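PDB 6F1E: interferon gamma from Paralichthys olivaceus, which acts as a secreted homodimeric cytokine that binds interferon gamma receptor 1, more weakly its receptor 1-like relative, and activates macrophages and neutrophils. Local coordinates for the interface of chains A and B. Coordinates in Å, arbitrary orientation; residue numbers count along the deposited sequence, not the author numbering. Chains: chain A/B, Interferon gamma.

All three contacts belong to the two-fold symmetric interface of the interferon gamma homodimer. Contacts 1 and 3 are neighbours, with the centres of their C-alpha atoms about 14 Å apart, and both use helix 41-64 of chain A. Contact 2 lies at the far end, about 34 Å from contact 1 and 26 Å from contact 3 between the same centres. It shares helix 129-150 of chain B with contact 3: the helix starts at contact 2 and finishes at contact 3, threaded along chain A. The twins of all three, with the chains exchanged, complete an intertwined dimer in which each chain contributes to its partner's helical bundle.

Contact 1: the interface of chains A and B. Residues chain A 42, 46, 114; chain B 36, 43, 46-47.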
loop_
_atom_site.group_PDB
_atom_site.type_symbol
_atom_site.label_atom_id
_atom_site.label_comp_id
_atom_site.label_asym_id
_atom_site.label_seq_id
_atom_site.Cartn_x
_atom_site.Cartn_y
_atom_site.Cartn_z
ATOM N N GLU A 42 -6.965 -1.192 -13.906
ATOM C CA GLU A 42 -7.105 -1.497 -12.501
ATOM C C GLU A 42 -5.853 -0.942 -11.772
ATOM O O GLU A 42 -5.961 -0.315 -10.718
ATOM C CB GLU A 42 -7.336 -3.027 -12.329
ATOM C CG GLU A 42 -7.507 -3.568 -10.899
ATOM C CD GLU A 42 -8.743 -3.079 -10.140
ATOM O OE1 GLU A 42 -9.771 -2.780 -10.787
ATOM O OE2 GLU A 42 -8.683 -3.011 -8.878
ATOM N N LEU A 46 -5.745 2.300 -9.111
ATOM C CA LEU A 46 -5.365 1.996 -7.741
ATOM C C LEU A 46 -4.231 2.923 -7.298
ATOM O O LEU A 46 -4.246 3.505 -6.184
ATOM C CB LEU A 46 -4.950 0.524 -7.648
ATOM C CG LEU A 46 -4.700 -0.031 -6.247
ATOM C CD1 LEU A 46 -5.548 0.569 -5.132
ATOM C CD2 LEU A 46 -4.946 -1.518 -6.314
ATOM N N LEU A 114 -9.667 -1.143 -0.959
ATOM C CA LEU A 114 -8.497 -2.002 -1.151
ATOM C C LEU A 114 -7.305 -1.395 -0.484
ATOM O O LEU A 114 -6.686 -2.030 0.355
ATOM C CB LEU A 114 -8.184 -2.248 -2.641
ATOM C CG LEU A 114 -6.993 -3.175 -2.988
ATOM C CD1 LEU A 114 -6.858 -4.401 -2.108
ATOM C CD2 LEU A 114 -7.084 -3.644 -4.433
ATOM N N PRO B 36 -10.832 -9.508 -0.191
ATOM C CA PRO B 36 -11.844 -8.789 -0.969
ATOM C C PRO B 36 -12.138 -9.461 -2.313
ATOM O O PRO B 36 -12.499 -10.632 -2.352
ATOM C CB PRO B 36 -11.187 -7.421 -1.182
ATOM C CG PRO B 36 -9.726 -7.731 -1.277
ATOM C CD PRO B 36 -9.477 -9.030 -0.537
ATOM N N THR B 43 -7.932 -7.757 -7.997
ATOM C CA THR B 43 -8.071 -7.243 -6.638
ATOM C C THR B 43 -7.608 -8.313 -5.613
ATOM O O THR B 43 -6.834 -7.994 -4.697
ATOM C CB THR B 43 -9.517 -6.714 -6.418
ATOM O OG1 THR B 43 -9.681 -5.509 -7.179
ATOM C CG2 THR B 43 -9.871 -6.424 -4.932
ATOM N N LEU B 46 -3.594 -9.056 -5.701
ATOM C CA LEU B 46 -2.868 -7.983 -5.078
ATOM C C LEU B 46 -2.957 -8.037 -3.553
ATOM O O LEU B 46 -1.962 -7.879 -2.834
ATOM C CB LEU B 46 -3.445 -6.657 -5.593
ATOM C CG LEU B 46 -2.619 -5.404 -5.427
ATOM C CD1 LEU B 46 -1.228 -5.528 -6.048
ATOM C CD2 LEU B 46 -3.392 -4.300 -6.111
ATOM N N PHE B 47 -4.165 -8.269 -3.061
ATOM C CA PHE B 47 -4.361 -8.385 -1.638
ATOM C C PHE B 47 -3.481 -9.526 -1.155
ATOM O O PHE B 47 -2.693 -9.351 -0.236
ATOM C CB PHE B 47 -5.826 -8.609 -1.309
ATOM C CG PHE B 47 -6.103 -8.743 0.152
ATOM C CD1 PHE B 47 -6.201 -7.634 0.958
ATOM C CD2 PHE B 47 -6.292 -9.975 0.709
ATOM C CE1 PHE B 47 -6.467 -7.750 2.306
ATOM C CE2 PHE B 47 -6.554 -10.115 2.063
ATOM C CZ PHE B 47 -6.652 -8.998 2.859
#
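A:Leu46 and B:Leu46 meet tip to tip through their CD2 methyls, helix 41-64 of chain A facing helix 41-65 of chain B in the all-helical dimer typical of type II interferons. The two methyls are modelled too close for their spacing to be trusted, but the self-pairing of one residue fits a place near the two-fold axis. The closer-packed part centres on A:Leu114 from helix 109-122, with 62 Å² of surface hidden by chain B. With CG turned away from its backbone N (chi1 -178°), it sends CD2 into the angle between two chain B side chains, 4.0 Å from B:Thr43 CG2 and 4.1 Å from B:Leu46 CD2. It slides past the threonine in the opposite direction and crosses the leucine at about a right angle. B:Thr43 has a polar side. Its hydroxyl OG1 lies 3.2 Å from the carboxylate OE2 of A:Glu42, a hydrogen bond the threonine can donate; a bend at chi2 (64°) brings the carboxylate round to it. Packing is looser where A:Leu114 CD1 faces B:Phe47 CB at 4.4 Å and B:Pro36 CG at 4.5 Å. Within chain B, the proline CD rests 3.4 Å above one face of the B:Phe47 ring, toward its rim, joining the loop to the helix behind this sparser margin.

Contact 2: the interface of chains A and B. Residues chain A 17-20, 25; chain B 129-130, 133.
B:Ser133 takes the polar part of this contact, meeting A:Arg25 and the main chain of A:Tyr18 across the dimer interface. Its hydroxyl OG donates to the carbonyl O of A:Tyr18 at 2.8 Å, standing well above the carbonyl plane, and accepts from A:Arg25 NH2 at 2.7 Å, a short bond but bent (130° at H) and tilted from the guanidinium plane. By contrast, A:Arg25 NH1 gives a nearly straight bond (167° at H) to the carbonyl O of B:Ser133 at 3.1 Å, in that plane. The arginine reaches both atoms end-on through a bend at chi3 (-60°), while A:Ile20 CD1 lies over the centre of one guanidinium face.

Among the apolar contacts, B:Phe129 inserts its ring beside the 17-20 backbone: A:Tyr18 CD1 meets its CE1 at 3.5 Å, the two side chains crossing obliquely, and the carbonyl oxygens of A:His17 and A:Asn19 lie at the ring edge, in its plane. Next to it, A:Ile20 CG2 touches B:Ile130 CD1 at 3.5 Å.

Chain A contributes the loop segment 18-20 that follows helix 5-17 and the short helix 22-25; together they receive the first turn of helix 129-150 of chain B at the outer end of the intertwined bundle.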
loop_
_atom_site.group_PDB
_atom_site.type_symbol
_atom_site.label_atom_id
_atom_site.label_comp_id
_atom_site.label_asym_id
_atom_site.label_seq_id
_atom_site.Cartn_x
_atom_site.Cartn_y
_atom_site.Cartn_z
ATOM N N HIS A 17 3.001 31.454 -1.882
ATOM C CA HIS A 17 3.420 31.228 -0.486
ATOM C C HIS A 17 4.402 30.071 -0.421
ATOM O O HIS A 17 5.252 30.047 0.464
ATOM C CB HIS A 17 2.202 30.936 0.423
ATOM C CG HIS A 17 2.542 30.583 1.855
ATOM N ND1 HIS A 17 2.531 31.508 2.877
ATOM C CD2 HIS A 17 2.847 29.395 2.439
ATOM C CE1 HIS A 17 2.846 30.914 4.017
ATOM N NE2 HIS A 17 3.038 29.628 3.781
ATOM N N TYR A 18 4.250 29.091 -1.323
ATOM C CA TYR A 18 5.020 27.833 -1.270
ATOM C C TYR A 18 6.072 27.891 -2.360
ATOM O O TYR A 18 5.969 27.226 -3.396
ATOM C CB TYR A 18 4.088 26.635 -1.416
ATOM C CG TYR A 18 3.276 26.372 -0.175
ATOM C CD1 TYR A 18 3.894 25.870 0.970
ATOM C CD2 TYR A 18 1.903 26.653 -0.114
ATOM C CE1 TYR A 18 3.176 25.625 2.134
ATOM C CE2 TYR A 18 1.177 26.411 1.062
ATOM C CZ TYR A 18 1.828 25.892 2.181
ATOM O OH TYR A 18 1.179 25.624 3.360
ATOM N N ASN A 19 7.071 28.729 -2.100
ATOM C CA ASN A 19 7.991 29.233 -3.113
ATOM C C ASN A 19 9.296 28.546 -2.918
ATOM O O ASN A 19 9.802 28.516 -1.793
ATOM C CB ASN A 19 8.221 30.729 -2.929
ATOM C CG ASN A 19 8.606 31.402 -4.216
ATOM O OD1 ASN A 19 9.601 31.038 -4.849
ATOM N ND2 ASN A 19 7.799 32.374 -4.633
ATOM N N ILE A 20 9.849 27.982 -3.986
ATOM C CA ILE A 20 11.156 27.348 -3.875
ATOM C C ILE A 20 11.960 27.597 -5.118
ATOM O O ILE A 20 11.411 28.017 -6.154
ATOM C CB ILE A 20 11.056 25.834 -3.591
ATOM C CG1 ILE A 20 10.204 25.125 -4.642
ATOM C CG2 ILE A 20 10.494 25.584 -2.189
ATOM C CD1 ILE A 20 10.504 23.653 -4.713
ATOM N N ARG A 25 13.493 22.318 -6.797
ATOM C CA ARG A 25 12.249 21.810 -7.366
ATOM C C ARG A 25 12.588 20.745 -8.396
ATOM O O ARG A 25 12.049 19.647 -8.338
ATOM C CB ARG A 25 11.454 22.969 -8.033
ATOM C CG ARG A 25 10.234 22.589 -8.898
ATOM C CD ARG A 25 9.369 23.789 -9.384
ATOM N NE ARG A 25 8.793 24.577 -8.289
ATOM C CZ ARG A 25 7.874 24.137 -7.398
ATOM N NH1 ARG A 25 7.395 22.904 -7.422
ATOM N NH2 ARG A 25 7.417 24.939 -6.439
ATOM N N PHE B 129 8.855 21.336 3.691
ATOM C CA PHE B 129 8.399 22.456 2.846
ATOM C C PHE B 129 8.666 22.252 1.327
ATOM O O PHE B 129 7.795 22.567 0.494
ATOM C CB PHE B 129 9.037 23.771 3.324
ATOM C CG PHE B 129 8.446 25.019 2.685
ATOM C CD1 PHE B 129 7.349 25.669 3.256
ATOM C CD2 PHE B 129 8.995 25.562 1.514
ATOM C CE1 PHE B 129 6.813 26.822 2.679
ATOM C CE2 PHE B 129 8.447 26.718 0.925
ATOM C CZ PHE B 129 7.362 27.346 1.512
ATOM N N ILE B 130 9.841 21.721 0.961
ATOM C CA ILE B 130 10.189 21.530 -0.476
ATOM C C ILE B 130 9.238 20.516 -1.155
ATOM O O ILE B 130 8.703 20.753 -2.260
ATOM C CB ILE B 130 11.643 21.011 -0.685
ATOM C CG1 ILE B 130 12.716 21.951 -0.065
ATOM C CG2 ILE B 130 11.919 20.788 -2.181
ATOM C CD1 ILE B 130 12.715 23.379 -0.544
ATOM N N SER B 133 5.812 21.831 -1.649
ATOM C CA SER B 133 5.747 22.708 -2.790
ATOM C C SER B 133 5.943 21.966 -4.063
ATOM O O SER B 133 5.446 22.417 -5.094
ATOM C CB SER B 133 6.820 23.788 -2.713
ATOM O OG SER B 133 6.759 24.594 -3.890
#

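Contact 3: the interface of chains A and B. Residues chain A 45, 48, 52, 103, 107-108; chain B 146, 149-150.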
loop_
_atom_site.group_PDB
_atom_site.type_symbol
_atom_site.label_atom_id
_atom_site.label_comp_id
_atom_site.label_asym_id
_atom_site.label_seq_id
_atom_site.Cartn_x
_atom_site.Cartn_y
_atom_site.Cartn_z
ATOM N N MET A 45 -5.917 3.031 -11.782
ATOM C CA MET A 45 -6.918 3.515 -10.836
ATOM C C MET A 45 -6.468 3.366 -9.394
ATOM O O MET A 45 -6.758 4.206 -8.550
ATOM C CB MET A 45 -8.262 2.817 -11.047
ATOM C CG MET A 45 -9.059 3.350 -12.231
ATOM S SD MET A 45 -9.721 5.021 -11.991
ATOM C CE MET A 45 -10.922 4.788 -10.681
ATOM N N MET A 48 -3.448 5.809 -8.687
ATOM C CA MET A 48 -4.045 7.163 -8.644
ATOM C C MET A 48 -4.864 7.431 -7.402
ATOM O O MET A 48 -4.807 8.544 -6.855
ATOM C CB MET A 48 -4.946 7.454 -9.842
ATOM C CG MET A 48 -4.442 8.473 -10.846
ATOM S SD MET A 48 -3.525 9.903 -10.200
ATOM C CE MET A 48 -1.942 9.232 -10.724
ATOM N N LEU A 52 -4.145 10.377 -4.622
ATOM C CA LEU A 52 -5.169 11.288 -4.108
ATOM C C LEU A 52 -5.252 11.205 -2.571
ATOM O O LEU A 52 -5.351 12.253 -1.911
ATOM C CB LEU A 52 -6.535 11.031 -4.772
ATOM C CG LEU A 52 -6.649 11.341 -6.280
ATOM C CD1 LEU A 52 -7.965 10.812 -6.865
ATOM C CD2 LEU A 52 -6.562 12.833 -6.529
ATOM N N LEU A 103 -13.286 14.057 -5.302
ATOM C CA LEU A 103 -12.947 13.183 -6.428
ATOM C C LEU A 103 -12.730 11.738 -5.922
ATOM O O LEU A 103 -13.165 10.746 -6.541
ATOM C CB LEU A 103 -11.712 13.710 -7.155
ATOM C CG LEU A 103 -11.245 12.932 -8.388
ATOM C CD1 LEU A 103 -12.320 12.748 -9.437
ATOM C CD2 LEU A 103 -10.129 13.694 -9.034
ATOM N N ARG A 107 -15.219 8.910 -7.155
ATOM C CA ARG A 107 -14.695 8.018 -8.225
ATOM C C ARG A 107 -13.727 6.905 -7.791
ATOM O O ARG A 107 -13.407 6.029 -8.605
ATOM C CB ARG A 107 -14.083 8.864 -9.360
ATOM C CG ARG A 107 -15.069 9.782 -10.074
ATOM C CD ARG A 107 -15.976 8.986 -10.995
ATOM N NE ARG A 107 -17.188 9.698 -11.385
ATOM C CZ ARG A 107 -17.278 10.660 -12.308
ATOM N NH1 ARG A 107 -16.210 11.096 -12.974
ATOM N NH2 ARG A 107 -18.467 11.192 -12.559
ATOM N N PHE A 108 -13.308 6.922 -6.523
ATOM C CA PHE A 108 -12.262 6.050 -6.019
ATOM C C PHE A 108 -12.680 5.328 -4.724
ATOM O O PHE A 108 -11.927 5.294 -3.748
ATOM C CB PHE A 108 -10.960 6.894 -5.863
ATOM C CG PHE A 108 -10.344 7.299 -7.202
ATOM C CD1 PHE A 108 -9.451 6.451 -7.864
ATOM C CD2 PHE A 108 -10.695 8.513 -7.824
ATOM C CE1 PHE A 108 -8.913 6.793 -9.108
ATOM C CE2 PHE A 108 -10.149 8.865 -9.060
ATOM C CZ PHE A 108 -9.262 7.995 -9.711
ATOM N N ALA B 146 -6.083 11.719 -12.867
ATOM C CA ALA B 146 -7.103 11.062 -12.065
ATOM C C ALA B 146 -8.498 11.260 -12.626
ATOM O O ALA B 146 -9.231 10.280 -12.819
ATOM C CB ALA B 146 -7.050 11.540 -10.627
ATOM N N LEU B 149 -9.114 9.288 -16.000
ATOM C CA LEU B 149 -9.206 7.846 -15.794
ATOM C C LEU B 149 -10.619 7.395 -15.530
ATOM O O LEU B 149 -10.969 6.298 -15.925
ATOM C CB LEU B 149 -8.328 7.385 -14.627
ATOM C CG LEU B 149 -7.010 6.663 -14.861
ATOM C CD1 LEU B 149 -6.424 6.899 -16.237
ATOM C CD2 LEU B 149 -6.039 7.099 -13.772
ATOM N N SER B 150 -11.408 8.236 -14.859
ATOM C CA SER B 150 -12.819 7.948 -14.594
ATOM C C SER B 150 -13.704 8.074 -15.850
ATOM O O SER B 150 -14.082 7.047 -16.419
ATOM C CB SER B 150 -13.314 8.804 -13.441
ATOM O OG SER B 150 -12.413 8.673 -12.343
#
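The ring of A:Phe108 presents its edge to B:Ala146, whose carbonyl O lies in the ring plane, 3.9 Å from CZ. The carbonyl O of A:Leu103 sits at the edge as well, and A:Leu52 CD1 rests 3.6 Å above one face of the A:Phe108 ring, offset toward the rim. The other flat group, the guanidinium of A:Arg107, takes a lesser part, NH1 lying 3.7 Å from B:Ser150 CB. It is the aliphatic stem of the arginine, bent at chi2 (-75°), that runs along B:Ser150, with A:Arg107 CB 3.4 Å from B:Ser150 OG and A:Arg107 CD 3.6 Å from B:Ser150 CB.

Around B:Ala146 the packing is apolar. Its CB methyl lies among A:Met48 SD, A:Leu52 CD1 and A:Leu103 CD2, a small side chain that probably helps the helices come close here. B:Leu149 packs against two methionines: its CD2 meets A:Met48 CG at 3.6 Å, the side chains crossing at about a right angle, while its CB faces A:Met45 SD at 3.8 Å. The bend at chi2 (-70°) of A:Met45 brings the sulfur to the leucine.

The last turn of helix 129-150 of chain B thus docks against helices 41-64 and 89-107 of chain A, helping to hold the exchanged helix that makes the homodimer intertwined.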